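Local structure of hypothetical protein (2OOJ) at residues B[81-86]-B[98-103]; B[110-115]-B[127-132]. The protein is of unknown function but belongs to the DUF3224 family, whose members probably share the beta-barrel fold of the AOC barrel clan. One frame throughout, in Å; residues are numbered along the deposited sequence.

Contacts 1 and 2 are two antiparallel hairpin ladders that follow each other along the chain and lie side by side in one curled sheet. Their centres are about 9 Å apart. Strands 93-107 and 112-121, one from each hairpin, join them. Val100 N probably bonds to Gly114 O at 2.9 Å, and Phe81 packs on Leu112. Every touching residue of contact 1 is buried: apolar groups and a histidine line its inner face, and its other face meets the second subunit. Contact 2 is only partly buried. Leucine and phenylalanines fill its inner face, while Tyr113, Thr115, Ser130 and Cys132 form a more exposed outer face that no other chain of the assembly touches.

Contact 1. Residues B[81-86]-B[98-103]; sequences FVLQHF and LEVVPH
The His85 ring carries Leu98 on one face. Methyl CD1 of Leu98 sits over the centre of the ring, 3.3 Å from the centroid and 6° off the normal, a close CH-pi contact. Both ring nitrogens are bonded: ND1 to Tyr64 OH and NE2 to Glu68 OE2. These two bonds fix how the ring is turned. The two residues His85 and Leu98 are a non-hydrogen-bonded pair in the beta hairpin of strands 77-90 and 93-107, part of a curled antiparallel sheet consistent with a beta barrel. With CG of Leu98 anti to its backbone N (chi1 176°), its side chain runs beside that of His85, both pointing the same way. An alanine in place of His85 would probably leave Tyr64 OH and Glu68 OE2 without these partners and open a gap beneath Leu98 CD1.

The same face holds the next pair, Leu83 and Val100. Val100 CG2 lies 4.1 Å from Leu83 CD2. It also meets the second flat group, the Phe81 ring, at 3.8 Å from CD2, the two side chains crossing at about a right angle. Met116 and Leu112 of strand 112-121 extend this apolar layer.

Gln84 and Glu99 point to the other face, toward the second subunit. There Gln84 NE2 bonds to Gly87 O of the second subunit, and Glu99 OE2 forms a salt bridge with Arg95 of that subunit. Glu99 OE1 is held by His97 of its own chain. The backbones of Gln84 and Glu99 exchange two hydrogen bonds, Gln84 N to Glu99 O at 3.0 Å and Glu99 N to Gln84 O at 3.1 Å. Val101 N continues the ladder to Val82 O at 3.0 Å. Beside that bond, Val101 CG2 touches Val82 CG1 at 3.7 Å.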
loop_
_atom_site.group_PDB
_atom_site.type_symbol
_atom_site.label_atom_id
_atom_site.label_comp_id
_atom_site.label_asym_id
_atom_site.label_seq_id
_atom_site.Cartn_x
_atom_site.Cartn_y
_atom_site.Cartn_z
ATOM N N PHE B 81 3.706 -3.881 16.687
ATOM C CA PHE B 81 3.609 -2.712 15.836
ATOM C C PHE B 81 3.039 -3.145 14.493
ATOM O O PHE B 81 2.947 -4.351 14.199
ATOM C CB PHE B 81 4.985 -2.045 15.687
ATOM C CG PHE B 81 6.058 -2.975 15.230
ATOM C CD1 PHE B 81 6.752 -3.748 16.136
ATOM C CD2 PHE B 81 6.375 -3.075 13.880
ATOM C CE1 PHE B 81 7.747 -4.626 15.709
ATOM C CE2 PHE B 81 7.368 -3.917 13.453
ATOM C CZ PHE B 81 8.053 -4.706 14.377
ATOM N N VAL B 82 2.680 -2.155 13.679
ATOM C CA VAL B 82 2.207 -2.410 12.310
ATOM C C VAL B 82 3.235 -1.971 11.290
ATOM O O VAL B 82 3.784 -0.885 11.400
ATOM C CB VAL B 82 0.855 -1.695 12.033
ATOM C CG1 VAL B 82 0.426 -1.756 10.495
ATOM C CG2 VAL B 82 -0.230 -2.340 12.915
ATOM N N LEU B 83 3.455 -2.826 10.287
ATOM C CA LEU B 83 4.254 -2.485 9.124
ATOM C C LEU B 83 3.376 -2.249 7.885
ATOM O O LEU B 83 2.429 -2.969 7.660
ATOM C CB LEU B 83 5.260 -3.586 8.834
ATOM C CG LEU B 83 6.480 -3.757 9.746
ATOM C CD1 LEU B 83 7.164 -5.089 9.475
ATOM C CD2 LEU B 83 7.427 -2.577 9.528
ATOM N N GLN B 84 3.726 -1.223 7.105
ATOM C CA GLN B 84 2.975 -0.794 5.924
ATOM C C GLN B 84 3.901 -0.720 4.773
ATOM O O GLN B 84 4.957 -0.077 4.880
ATOM C CB GLN B 84 2.313 0.563 6.176
ATOM C CG GLN B 84 1.334 1.002 5.029
ATOM C CD GLN B 84 0.478 2.179 5.441
ATOM O OE1 GLN B 84 -0.295 2.086 6.395
ATOM N NE2 GLN B 84 0.573 3.276 4.700
ATOM N N HIS B 85 3.554 -1.452 3.703
ATOM C CA HIS B 85 4.382 -1.618 2.526
ATOM C C HIS B 85 3.809 -0.937 1.273
ATOM O O HIS B 85 2.620 -1.013 0.976
ATOM C CB HIS B 85 4.499 -3.104 2.110
ATOM C CG HIS B 85 4.831 -4.068 3.206
ATOM N ND1 HIS B 85 5.773 -5.056 3.029
ATOM C CD2 HIS B 85 4.296 -4.275 4.434
ATOM C CE1 HIS B 85 5.808 -5.824 4.105
ATOM N NE2 HIS B 85 4.935 -5.359 4.982
ATOM N N PHE B 86 4.691 -0.358 0.470
ATOM C CA PHE B 86 4.319 0.129 -0.827
ATOM C C PHE B 86 5.503 -0.166 -1.706
ATOM O O PHE B 86 6.581 0.361 -1.465
ATOM C CB PHE B 86 4.077 1.616 -0.753
ATOM C CG PHE B 86 3.772 2.294 -2.066
ATOM C CD1 PHE B 86 4.785 2.689 -2.915
ATOM C CD2 PHE B 86 2.468 2.652 -2.369
ATOM C CE1 PHE B 86 4.501 3.386 -4.094
ATOM C CE2 PHE B 86 2.157 3.362 -3.534
ATOM C CZ PHE B 86 3.182 3.714 -4.405
ATOM N N LEU B 98 8.811 0.658 3.266
ATOM C CA LEU B 98 8.261 -0.194 4.299
ATOM C C LEU B 98 8.574 0.497 5.620
ATOM O O LEU B 98 9.741 0.679 5.956
ATOM C CB LEU B 98 8.926 -1.515 4.240
ATOM C CG LEU B 98 8.621 -2.607 5.253
ATOM C CD1 LEU B 98 7.162 -2.849 5.439
ATOM C CD2 LEU B 98 9.344 -3.918 4.795
ATOM N N GLU B 99 7.521 0.927 6.307
ATOM C CA GLU B 99 7.691 1.698 7.554
ATOM C C GLU B 99 6.759 1.202 8.640
ATOM O O GLU B 99 5.711 0.624 8.370
ATOM C CB GLU B 99 7.505 3.188 7.302
ATOM C CG GLU B 99 6.118 3.660 7.170
ATOM C CD GLU B 99 6.038 5.175 7.052
ATOM O OE1 GLU B 99 6.349 5.677 5.971
ATOM O OE2 GLU B 99 5.649 5.856 8.029
ATOM N N VAL B 100 7.156 1.462 9.881
ATOM C CA VAL B 100 6.275 1.270 11.031
ATOM C C VAL B 100 5.233 2.399 10.992
ATOM O O VAL B 100 5.589 3.537 10.839
ATOM C CB VAL B 100 7.060 1.343 12.360
ATOM C CG1 VAL B 100 6.130 1.445 13.511
ATOM C CG2 VAL B 100 7.965 0.100 12.527
ATOM N N VAL B 101 3.952 2.063 11.144
ATOM C CA VAL B 101 2.910 3.050 11.150
ATOM C C VAL B 101 3.065 3.780 12.474
ATOM O O VAL B 101 3.043 3.141 13.528
ATOM C CB VAL B 101 1.513 2.451 11.010
ATOM C CG1 VAL B 101 0.440 3.531 11.063
ATOM C CG2 VAL B 101 1.392 1.706 9.645
ATOM N N PRO B 102 3.193 5.101 12.412
ATOM C CA PRO B 102 3.361 5.920 13.644
ATOM C C PRO B 102 2.301 5.682 14.674
ATOM O O PRO B 102 1.120 5.707 14.356
ATOM C CB PRO B 102 3.302 7.348 13.120
ATOM C CG PRO B 102 3.846 7.215 11.704
ATOM C CD PRO B 102 3.227 5.952 11.205
ATOM N N HIS B 103 2.747 5.525 15.922
ATOM C CA HIS B 103 1.896 5.252 17.075
ATOM C C HIS B 103 1.239 3.865 17.059
ATOM O O HIS B 103 0.366 3.578 17.908
ATOM C CB HIS B 103 0.867 6.385 17.284
ATOM C CG HIS B 103 1.483 7.734 17.487
ATOM N ND1 HIS B 103 1.332 8.763 16.586
ATOM C CD2 HIS B 103 2.228 8.232 18.498
ATOM C CE1 HIS B 103 1.987 9.826 17.016
ATOM N NE2 HIS B 103 2.529 9.533 18.181
#

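Contact 2. Residues B[110-115]-B[127-132]; sequences TGLYGT and YEFSFC
Gly114 faces Phe131 at an unusually close backbone approach, with the two CA atoms 4.1 Å apart. They form a non-hydrogen-bonded pair of the beta hairpin of strands 112-121 and 124-133, part of the curled antiparallel sheet. The Gly114 backbone is almost fully stretched (phi 175°). A side chain here would clash with Phe129 CE1 and Ser130 O, and would also jam against the carbonyl oxygen of Tyr113. The lack of a side chain leaves room for Phe129 CE1 beside Gly114.

The Phe129 ring presents its edge to the neighbouring strand. Its CD1 lies 3.3 Å from Thr115 O, near the ring plane, and Leu112 CD2 approaches the edge at CZ. Phe131 CB lies over one face, offset toward the rim. CG of Phe129 is anti to its backbone N (chi1 -175°), and the end of the side chain comes nearer the neighbouring strand. Leu112 meets the Phe131 ring through CD1, 3.7 Å from CD2 of Phe131. Leu74 of strand 73-74 touches all three of Leu112, Phe129 and Phe131, so this face belongs to the apolar interior.

Tyr113, Thr115, Ser130 and Cys132 point to the opposite face, which is more exposed. Met4 packs on both Tyr113 and Cys132. Backbone bonds close the ladder in pairs. Tyr113 N gives to Cys132 O at 2.8 Å, and Cys132 N returns a bond to Tyr113 O at 2.9 Å. Thr115 and Ser130 exchange bonds in the same way; Ser130 N reaches Thr115 O at 3.0 Å. That oxygen therefore receives an N-H and also borders the Phe129 ring. On the outer face, Cys132 makes a sulfur-aromatic contact with Tyr113. Its SG comes in obliquely, 4.9 Å from the ring centroid, and is nearest the ring at Tyr113 CD2, 3.8 Å away.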
loop_
_atom_site.group_PDB
_atom_site.type_symbol
_atom_site.label_atom_id
_atom_site.label_comp_id
_atom_site.label_asym_id
_atom_site.label_seq_id
_atom_site.Cartn_x
_atom_site.Cartn_y
_atom_site.Cartn_z
ATOM N N THR B 110 6.051 0.583 22.586
ATOM C CA THR B 110 5.417 1.885 22.502
ATOM C C THR B 110 6.460 2.908 22.069
ATOM O O THR B 110 7.546 2.910 22.601
ATOM C CB THR B 110 4.772 2.281 23.841
ATOM O OG1 THR B 110 3.802 1.289 24.213
ATOM C CG2 THR B 110 4.064 3.623 23.728
ATOM N N GLY B 111 6.101 3.777 21.140
ATOM C CA GLY B 111 6.999 4.822 20.606
ATOM C C GLY B 111 7.935 4.398 19.490
ATOM O O GLY B 111 8.778 5.166 19.055
ATOM N N LEU B 112 7.806 3.168 19.019
ATOM C CA LEU B 112 8.685 2.660 17.975
ATOM C C LEU B 112 8.539 3.439 16.682
ATOM O O LEU B 112 7.406 3.713 16.229
ATOM C CB LEU B 112 8.354 1.192 17.696
ATOM C CG LEU B 112 9.223 0.469 16.686
ATOM C CD1 LEU B 112 10.696 0.416 17.139
ATOM C CD2 LEU B 112 8.663 -0.955 16.522
ATOM N N TYR B 113 9.679 3.794 16.101
ATOM C CA TYR B 113 9.773 4.420 14.798
ATOM C C TYR B 113 10.707 3.585 13.931
ATOM O O TYR B 113 11.772 3.150 14.390
ATOM C CB TYR B 113 10.408 5.793 14.925
ATOM C CG TYR B 113 10.768 6.450 13.613
ATOM C CD1 TYR B 113 9.834 7.235 12.938
ATOM C CD2 TYR B 113 12.024 6.301 13.046
ATOM C CE1 TYR B 113 10.135 7.821 11.724
ATOM C CE2 TYR B 113 12.354 6.913 11.835
ATOM C CZ TYR B 113 11.409 7.682 11.186
ATOM O OH TYR B 113 11.702 8.310 10.005
ATOM N N GLY B 114 10.397 3.415 12.654
ATOM C CA GLY B 114 11.373 2.690 11.844
ATOM C C GLY B 114 11.017 2.374 10.415
ATOM O O GLY B 114 9.873 2.472 10.024
ATOM N N THR B 115 12.043 1.996 9.663
ATOM C CA THR B 115 11.900 1.594 8.273
ATOM C C THR B 115 12.622 0.284 8.092
ATOM O O THR B 115 13.533 -0.059 8.836
ATOM C CB THR B 115 12.450 2.670 7.314
ATOM O OG1 THR B 115 13.830 2.917 7.603
ATOM C CG2 THR B 115 11.621 3.996 7.439
ATOM N N TYR B 127 15.590 -9.348 6.696
ATOM C CA TYR B 127 15.146 -7.983 7.007
ATOM C C TYR B 127 16.346 -7.192 7.525
ATOM O O TYR B 127 17.244 -7.751 8.179
ATOM C CB TYR B 127 14.026 -8.004 8.061
ATOM C CG TYR B 127 14.455 -8.518 9.405
ATOM C CD1 TYR B 127 15.026 -7.661 10.365
ATOM C CD2 TYR B 127 14.243 -9.845 9.754
ATOM C CE1 TYR B 127 15.416 -8.151 11.582
ATOM C CE2 TYR B 127 14.661 -10.345 10.955
ATOM C CZ TYR B 127 15.233 -9.486 11.885
ATOM O OH TYR B 127 15.634 -10.003 13.090
ATOM N N GLU B 128 16.359 -5.894 7.210
ATOM C CA GLU B 128 17.280 -4.935 7.755
ATOM C C GLU B 128 16.399 -3.828 8.332
ATOM O O GLU B 128 15.748 -3.124 7.586
ATOM C CB GLU B 128 18.207 -4.386 6.683
ATOM C CG GLU B 128 19.238 -5.386 6.118
ATOM C CD GLU B 128 18.727 -6.247 4.940
ATOM O OE1 GLU B 128 18.075 -5.727 4.013
ATOM O OE2 GLU B 128 19.011 -7.461 4.932
ATOM N N PHE B 129 16.352 -3.714 9.657
ATOM C CA PHE B 129 15.355 -2.869 10.326
ATOM C C PHE B 129 16.068 -1.770 11.078
ATOM O O PHE B 129 16.844 -2.062 11.982
ATOM C CB PHE B 129 14.482 -3.767 11.246
ATOM C CG PHE B 129 13.327 -3.063 11.912
ATOM C CD1 PHE B 129 12.613 -2.050 11.276
ATOM C CD2 PHE B 129 12.889 -3.477 13.149
ATOM C CE1 PHE B 129 11.536 -1.440 11.910
ATOM C CE2 PHE B 129 11.812 -2.865 13.764
ATOM C CZ PHE B 129 11.138 -1.854 13.127
ATOM N N SER B 130 15.860 -0.522 10.635
ATOM C CA SER B 130 16.432 0.655 11.269
ATOM C C SER B 130 15.362 1.340 12.095
ATOM O O SER B 130 14.362 1.817 11.560
ATOM C CB SER B 130 16.991 1.610 10.208
ATOM O OG SER B 130 17.775 0.863 9.315
ATOM N N PHE B 131 15.573 1.404 13.409
ATOM C CA PHE B 131 14.547 1.856 14.267
ATOM C C PHE B 131 15.120 2.679 15.423
ATOM O O PHE B 131 16.338 2.690 15.688
ATOM C CB PHE B 131 13.751 0.665 14.816
ATOM C CG PHE B 131 14.507 -0.184 15.788
ATOM C CD1 PHE B 131 15.304 -1.212 15.365
ATOM C CD2 PHE B 131 14.397 0.046 17.146
ATOM C CE1 PHE B 131 16.027 -1.960 16.290
ATOM C CE2 PHE B 131 15.099 -0.698 18.064
ATOM C CZ PHE B 131 15.902 -1.709 17.637
ATOM N N CYS B 132 14.195 3.382 16.043
ATOM C CA CYS B 132 14.445 4.115 17.273
ATOM C C CYS B 132 13.134 4.317 17.981
ATOM O O CYS B 132 12.106 3.752 17.573
ATOM C CB CYS B 132 15.193 5.409 16.955
ATOM S SG CYS B 132 14.254 6.595 16.109
HETATM O O HOH W 1 14.589 4.436 9.449
#